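Local coordinates for tyrosinase (Burkholderia thailandensis, PDB 5ZRD), which hydroxylates monophenols to catechols and probably oxidises these further to quinones at a dinuclear copper site, working well at acidic pH, at residues Q62-V67 with D74-W79; G166-K171 with W470-C475. All coordinates share one frame; numbering follows the deposited sequence.

Contact 1 (Q62-V67 with D74-W79); sequences QYRKPV and DIYPYW
Tyr78 and Tyr76 both hold CG in the crowded position between backbone N and carbonyl carbon (chi1 71° and 63°), which points Tyr78 at 62-67 and lets the end of the Tyr76 ring come close to Val67, while Arg64 sets CG anti to its own carbonyl carbon and runs extended to NE. The arginine chain and the Tyr78 ring slide past each other in opposite directions, with Arg64 CD over the ring face, 3.9 Å from the Tyr78 centroid, a CH-pi contact offset toward the rim. At the ring's far end Arg64 N donates an almost straight hydrogen bond to Tyr78 OH (2.9 Å, 176°), and Asp68 OD1 grips the same hydroxyl. Arg64 is the N-cap residue of the short helix 65-68, and the chain doubles back after it so that 74-79 packs against its start, within the common central domain of tyrosinase. Val67 crosses Tyr76 at about a right angle, CG1 over the ring centre, 4.1 Å from the Tyr76 centroid, and CG2 3.2 Å from Tyr76 OH. Water 1 bridges Arg64 NE and Trp79 O. Arg64 NH2 bonds to Phe361 O; Arg64 NH1 forms a salt bridge with Asp74 OD1 of the second subunit, and Tyr76 OH a hydrogen bond with that residue's backbone O.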
loop_
_atom_site.group_PDB
_atom_site.type_symbol
_atom_site.label_atom_id
_atom_site.label_comp_id
_atom_site.label_asym_id
_atom_site.label_seq_id
_atom_site.Cartn_x
_atom_site.Cartn_y
_atom_site.Cartn_z
ATOM N N GLN A 62 4.126 -0.083 18.297
ATOM C CA GLN A 62 3.085 -0.061 17.299
ATOM C C GLN A 62 3.672 0.307 15.930
ATOM O O GLN A 62 4.575 1.083 15.853
ATOM C CB GLN A 62 2.039 0.977 17.668
ATOM C CG GLN A 62 1.375 0.693 18.999
ATOM C CD GLN A 62 0.310 1.713 19.308
ATOM O OE1 GLN A 62 0.255 2.221 20.426
ATOM N NE2 GLN A 62 -0.515 2.038 18.312
ATOM N N TYR A 63 3.126 -0.246 14.857
ATOM C CA TYR A 63 3.642 -0.068 13.538
ATOM C C TYR A 63 2.645 0.687 12.662
ATOM O O TYR A 63 1.466 0.772 12.956
ATOM C CB TYR A 63 3.937 -1.425 12.904
ATOM C CG TYR A 63 5.020 -2.174 13.629
ATOM C CD1 TYR A 63 6.361 -1.869 13.427
ATOM C CD2 TYR A 63 4.704 -3.158 14.555
ATOM C CE1 TYR A 63 7.361 -2.535 14.120
ATOM C CE2 TYR A 63 5.694 -3.846 15.238
ATOM C CZ TYR A 63 7.021 -3.518 15.032
ATOM O OH TYR A 63 7.983 -4.174 15.723
ATOM N N ARG A 64 3.199 1.238 11.595
ATOM C CA ARG A 64 2.464 1.831 10.497
ATOM C C ARG A 64 2.805 1.014 9.242
ATOM O O ARG A 64 3.706 1.369 8.411
ATOM C CB ARG A 64 2.826 3.314 10.346
ATOM C CG ARG A 64 2.457 4.193 11.542
ATOM C CD ARG A 64 3.100 5.574 11.443
ATOM N NE ARG A 64 2.980 6.358 12.655
ATOM C CZ ARG A 64 2.272 7.477 12.786
ATOM N NH1 ARG A 64 1.530 7.897 11.777
ATOM N NH2 ARG A 64 2.299 8.155 13.932
ATOM N N LYS A 65 2.088 -0.112 9.145
ATOM C CA LYS A 65 2.313 -1.111 8.107
ATOM C C LYS A 65 2.282 -0.455 6.722
ATOM O O LYS A 65 3.111 -0.798 5.877
ATOM C CB LYS A 65 1.322 -2.280 8.237
ATOM C CG LYS A 65 1.800 -3.412 9.142
ATOM C CD LYS A 65 3.024 -4.149 8.562
ATOM C CE LYS A 65 4.214 -4.289 9.498
ATOM N NZ LYS A 65 4.135 -5.534 10.302
ATOM N N PRO A 66 1.334 0.488 6.484
ATOM C CA PRO A 66 1.320 1.062 5.143
ATOM C C PRO A 66 2.550 1.948 4.909
ATOM O O PRO A 66 3.074 1.963 3.805
ATOM C CB PRO A 66 -0.019 1.786 5.003
ATOM C CG PRO A 66 -0.845 1.342 6.210
ATOM C CD PRO A 66 0.130 0.820 7.245
ATOM N N VAL A 67 3.071 2.592 5.941
ATOM C CA VAL A 67 4.334 3.365 5.803
ATOM C C VAL A 67 5.513 2.404 5.586
ATOM O O VAL A 67 6.384 2.671 4.744
ATOM C CB VAL A 67 4.603 4.287 7.011
ATOM C CG1 VAL A 67 5.949 4.958 6.926
ATOM C CG2 VAL A 67 3.536 5.341 7.201
ATOM N N ASP A 74 9.237 7.703 -0.947
ATOM C CA ASP A 74 7.960 8.077 -0.372
ATOM C C ASP A 74 7.949 7.875 1.122
ATOM O O ASP A 74 7.084 8.428 1.835
ATOM C CB ASP A 74 6.849 7.200 -0.976
ATOM C CG ASP A 74 6.489 7.563 -2.420
ATOM O OD1 ASP A 74 7.029 8.536 -2.988
ATOM O OD2 ASP A 74 5.675 6.812 -3.018
ATOM N N ILE A 75 8.861 7.017 1.583
ATOM C CA ILE A 75 8.894 6.526 2.979
ATOM C C ILE A 75 9.554 7.610 3.848
ATOM O O ILE A 75 10.337 8.440 3.362
ATOM C CB ILE A 75 9.663 5.183 3.090
ATOM C CG1 ILE A 75 9.456 4.508 4.446
ATOM C CG2 ILE A 75 11.149 5.374 2.793
ATOM C CD1 ILE A 75 9.919 3.041 4.507
ATOM N N TYR A 76 9.241 7.556 5.127
ATOM C CA TYR A 76 9.663 8.513 6.079
ATOM C C TYR A 76 9.745 7.793 7.419
ATOM O O TYR A 76 8.994 6.854 7.653
ATOM C CB TYR A 76 8.695 9.703 6.133
ATOM C CG TYR A 76 7.299 9.357 6.586
ATOM C CD1 TYR A 76 6.984 9.245 7.923
ATOM C CD2 TYR A 76 6.267 9.194 5.679
ATOM C CE1 TYR A 76 5.697 8.943 8.352
ATOM C CE2 TYR A 76 4.970 8.892 6.088
ATOM C CZ TYR A 76 4.678 8.763 7.429
ATOM O OH TYR A 76 3.405 8.469 7.850
ATOM N N PRO A 77 10.691 8.211 8.256
ATOM C CA PRO A 77 10.924 7.577 9.541
ATOM C C PRO A 77 9.808 7.907 10.531
ATOM O O PRO A 77 9.255 8.971 10.447
ATOM C CB PRO A 77 12.246 8.176 10.033
ATOM C CG PRO A 77 12.338 9.508 9.306
ATOM C CD PRO A 77 11.667 9.269 7.970
ATOM N N TYR A 78 9.493 6.987 11.431
ATOM C CA TYR A 78 8.509 7.196 12.488
ATOM C C TYR A 78 8.938 6.372 13.704
ATOM O O TYR A 78 9.835 5.534 13.578
ATOM C CB TYR A 78 7.098 6.830 12.017
ATOM C CG TYR A 78 6.853 5.352 11.831
ATOM C CD1 TYR A 78 7.208 4.712 10.653
ATOM C CD2 TYR A 78 6.237 4.600 12.814
ATOM C CE1 TYR A 78 6.953 3.364 10.457
ATOM C CE2 TYR A 78 5.993 3.245 12.642
ATOM C CZ TYR A 78 6.350 2.621 11.458
ATOM O OH TYR A 78 6.128 1.281 11.296
ATOM N N TRP A 79 8.303 6.628 14.853
ATOM C CA TRP A 79 8.660 5.929 16.101
ATOM C C TRP A 79 7.444 5.200 16.668
ATOM O O TRP A 79 6.389 5.837 16.916
ATOM C CB TRP A 79 9.190 6.923 17.131
ATOM C CG TRP A 79 9.742 6.314 18.373
ATOM C CD1 TRP A 79 9.396 6.643 19.651
ATOM C CD2 TRP A 79 10.780 5.323 18.473
ATOM N NE1 TRP A 79 10.134 5.903 20.542
ATOM C CE2 TRP A 79 10.992 5.085 19.845
ATOM C CE3 TRP A 79 11.553 4.605 17.559
ATOM C CZ2 TRP A 79 11.959 4.181 20.305
ATOM C CZ3 TRP A 79 12.506 3.710 18.017
ATOM C CH2 TRP A 79 12.705 3.499 19.372
HETATM O O HOH W 1 4.128 6.134 15.181
#

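Contact 2 (G166-K171 with W470-C475); sequences GNIYEK and WNVVQC
Two hydrogen bonds hold Tyr169 OH: Val472 N donates to it across 3.0 Å at 160°, and the second is shared with O1 of a bound glycerol, probably from the crystallisation liquor. The backbone N-H fixes the outer end of the ring, and the Val472 side chain then packs on its face. With CG2 anti to its carbonyl carbon, Val472 sets that methyl over the ring centre, 3.5 Å from the Tyr169 centroid and only 12° off the normal, a close CH-pi contact. Trp470 O meets the ring at its edge, 3.3 Å from Tyr169 CE1. Val472 CG2 also lies 3.7 Å from Asn167 CB, so the same methyl touches both the tyrosine ring and Asn167. Ile168, its CG1 in the crowded position (chi1 59°) and its chain extended beyond, carries CD1 to Trp470 CB at 3.9 Å, the two side chains crossing at about a right angle. Within 166-171, Glu170 N bonds to Asn167 O and Asn167 OD1 weakly accepts from Tyr169 N. This is a type I beta turn ending a strand that pairs antiparallel with one of the third subunit, its tyrosine held by a distant loop of the same chain.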
loop_
_atom_site.group_PDB
_atom_site.type_symbol
_atom_site.label_atom_id
_atom_site.label_comp_id
_atom_site.label_asym_id
_atom_site.label_seq_id
_atom_site.Cartn_x
_atom_site.Cartn_y
_atom_site.Cartn_z
ATOM N N GLY A 166 12.102 -13.265 12.216
ATOM C CA GLY A 166 12.810 -12.783 13.422
ATOM C C GLY A 166 13.536 -11.476 13.130
ATOM O O GLY A 166 14.006 -11.298 12.007
ATOM N N ASN A 167 13.642 -10.532 14.072
ATOM C CA ASN A 167 14.425 -9.339 13.719
ATOM C C ASN A 167 15.114 -8.776 14.970
ATOM O O ASN A 167 14.892 -9.269 16.083
ATOM C CB ASN A 167 13.522 -8.326 13.009
ATOM C CG ASN A 167 12.471 -7.841 13.966
ATOM O OD1 ASN A 167 12.824 -7.543 15.086
ATOM N ND2 ASN A 167 11.209 -7.852 13.588
ATOM N N ILE A 168 15.909 -7.718 14.787
ATOM C CA ILE A 168 16.815 -7.287 15.836
ATOM C C ILE A 168 16.036 -6.500 16.891
ATOM O O ILE A 168 16.565 -6.256 17.997
ATOM C CB ILE A 168 18.035 -6.510 15.295
ATOM C CG1 ILE A 168 17.643 -5.262 14.508
ATOM C CG2 ILE A 168 18.950 -7.418 14.471
ATOM C CD1 ILE A 168 18.805 -4.438 14.086
ATOM N N TYR A 169 14.777 -6.161 16.607
ATOM C CA TYR A 169 13.925 -5.651 17.673
ATOM C C TYR A 169 13.676 -6.722 18.738
ATOM O O TYR A 169 13.426 -6.377 19.883
ATOM C CB TYR A 169 12.548 -5.211 17.180
ATOM C CG TYR A 169 12.526 -4.119 16.155
ATOM C CD1 TYR A 169 13.599 -3.255 15.992
ATOM C CD2 TYR A 169 11.406 -3.923 15.361
ATOM C CE1 TYR A 169 13.577 -2.248 15.034
ATOM C CE2 TYR A 169 11.367 -2.919 14.403
ATOM C CZ TYR A 169 12.453 -2.067 14.247
ATOM O OH TYR A 169 12.455 -1.085 13.298
ATOM N N GLU A 170 13.717 -8.005 18.355
ATOM C CA GLU A 170 13.096 -9.086 19.158
ATOM C C GLU A 170 14.079 -9.598 20.191
ATOM O O GLU A 170 15.303 -9.665 19.921
ATOM C CB GLU A 170 12.593 -10.204 18.243
ATOM C CG GLU A 170 11.485 -9.714 17.323
ATOM C CD GLU A 170 10.758 -10.816 16.601
ATOM O OE1 GLU A 170 9.538 -10.693 16.406
ATOM O OE2 GLU A 170 11.443 -11.762 16.224
ATOM N N LYS A 171 13.517 -9.932 21.359
ATOM C CA LYS A 171 14.278 -10.421 22.477
ATOM C C LYS A 171 13.435 -11.435 23.241
ATOM O O LYS A 171 12.276 -11.144 23.576
ATOM C CB LYS A 171 14.732 -9.223 23.319
ATOM C CG LYS A 171 16.092 -8.684 22.915
ATOM C CD LYS A 171 16.334 -7.210 23.057
ATOM C CE LYS A 171 17.385 -6.890 24.085
ATOM N NZ LYS A 171 18.420 -5.939 23.608
ATOM N N TRP A 470 17.761 1.014 16.692
ATOM C CA TRP A 470 17.914 -0.043 15.708
ATOM C C TRP A 470 16.765 0.062 14.708
ATOM O O TRP A 470 15.663 0.357 15.132
ATOM C CB TRP A 470 17.889 -1.408 16.392
ATOM C CG TRP A 470 18.963 -1.585 17.410
ATOM C CD1 TRP A 470 18.800 -1.726 18.754
ATOM C CD2 TRP A 470 20.377 -1.626 17.159
ATOM N NE1 TRP A 470 20.015 -1.870 19.360
ATOM C CE2 TRP A 470 21.003 -1.817 18.408
ATOM C CE3 TRP A 470 21.161 -1.554 16.005
ATOM C CZ2 TRP A 470 22.390 -1.925 18.539
ATOM C CZ3 TRP A 470 22.529 -1.683 16.128
ATOM C CH2 TRP A 470 23.130 -1.881 17.381
ATOM N N ASN A 471 17.022 -0.254 13.439
ATOM C CA ASN A 471 16.001 -0.244 12.383
ATOM C C ASN A 471 15.890 -1.581 11.657
ATOM O O ASN A 471 16.896 -2.175 11.255
ATOM C CB ASN A 471 16.331 0.723 11.255
ATOM C CG ASN A 471 15.796 2.106 11.527
ATOM O OD1 ASN A 471 16.573 3.046 11.641
ATOM N ND2 ASN A 471 14.483 2.218 11.620
ATOM N N VAL A 472 14.648 -1.975 11.439
ATOM C CA VAL A 472 14.288 -3.079 10.543
ATOM C C VAL A 472 13.534 -2.489 9.353
ATOM O O VAL A 472 12.456 -1.942 9.539
ATOM C CB VAL A 472 13.384 -4.101 11.252
ATOM C CG1 VAL A 472 12.951 -5.218 10.311
ATOM C CG2 VAL A 472 14.031 -4.649 12.503
ATOM N N VAL A 473 14.084 -2.623 8.172
ATOM C CA VAL A 473 13.547 -1.928 7.009
ATOM C C VAL A 473 13.262 -2.925 5.878
ATOM O O VAL A 473 14.068 -3.848 5.625
ATOM C CB VAL A 473 14.506 -0.818 6.549
ATOM C CG1 VAL A 473 15.913 -1.335 6.275
ATOM C CG2 VAL A 473 13.951 -0.081 5.339
ATOM N N GLN A 474 12.153 -2.680 5.167
ATOM C CA GLN A 474 11.637 -3.603 4.154
ATOM C C GLN A 474 12.275 -3.408 2.766
ATOM O O GLN A 474 12.029 -4.248 1.919
ATOM C CB GLN A 474 10.123 -3.485 4.018
ATOM C CG GLN A 474 9.351 -4.185 5.125
ATOM C CD GLN A 474 7.856 -4.174 4.874
ATOM O OE1 GLN A 474 7.389 -4.048 3.729
ATOM N NE2 GLN A 474 7.087 -4.295 5.951
ATOM N N CYS A 475 13.056 -2.367 2.486
ATOM C CA CYS A 475 13.742 -2.249 1.170
ATOM C C CYS A 475 15.259 -2.138 1.400
ATOM O O CYS A 475 15.683 -1.470 2.337
ATOM C CB CYS A 475 13.171 -1.114 0.306
ATOM S SG CYS A 475 12.742 0.450 1.141
#

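Contact 1 is complete by residue 79, well before contact 2 begins at 166; their centres are about 13 Å apart, on one side of the chain's centre. Contact 1 is local, spanning helix 65-68 and the loop leading to helix 90-108, whereas contact 2 joins the turn after strand 165-167 to the loop between strands 456-466 and 485-489. They meet where Tyr63 OH packs 3.5 Å from Tyr169 CD2. Asp160 ties them further, bonding Tyr63 through OD1 and Glu170 through its backbone N. Contact 2 fastens the 470-475 loop to the central domain, and contact 1 lies beside it. The side chain of Tyr78 is about 12 Å from that of the copper ligand His85. Contact 1 faces the second subunit, contact 2 the third.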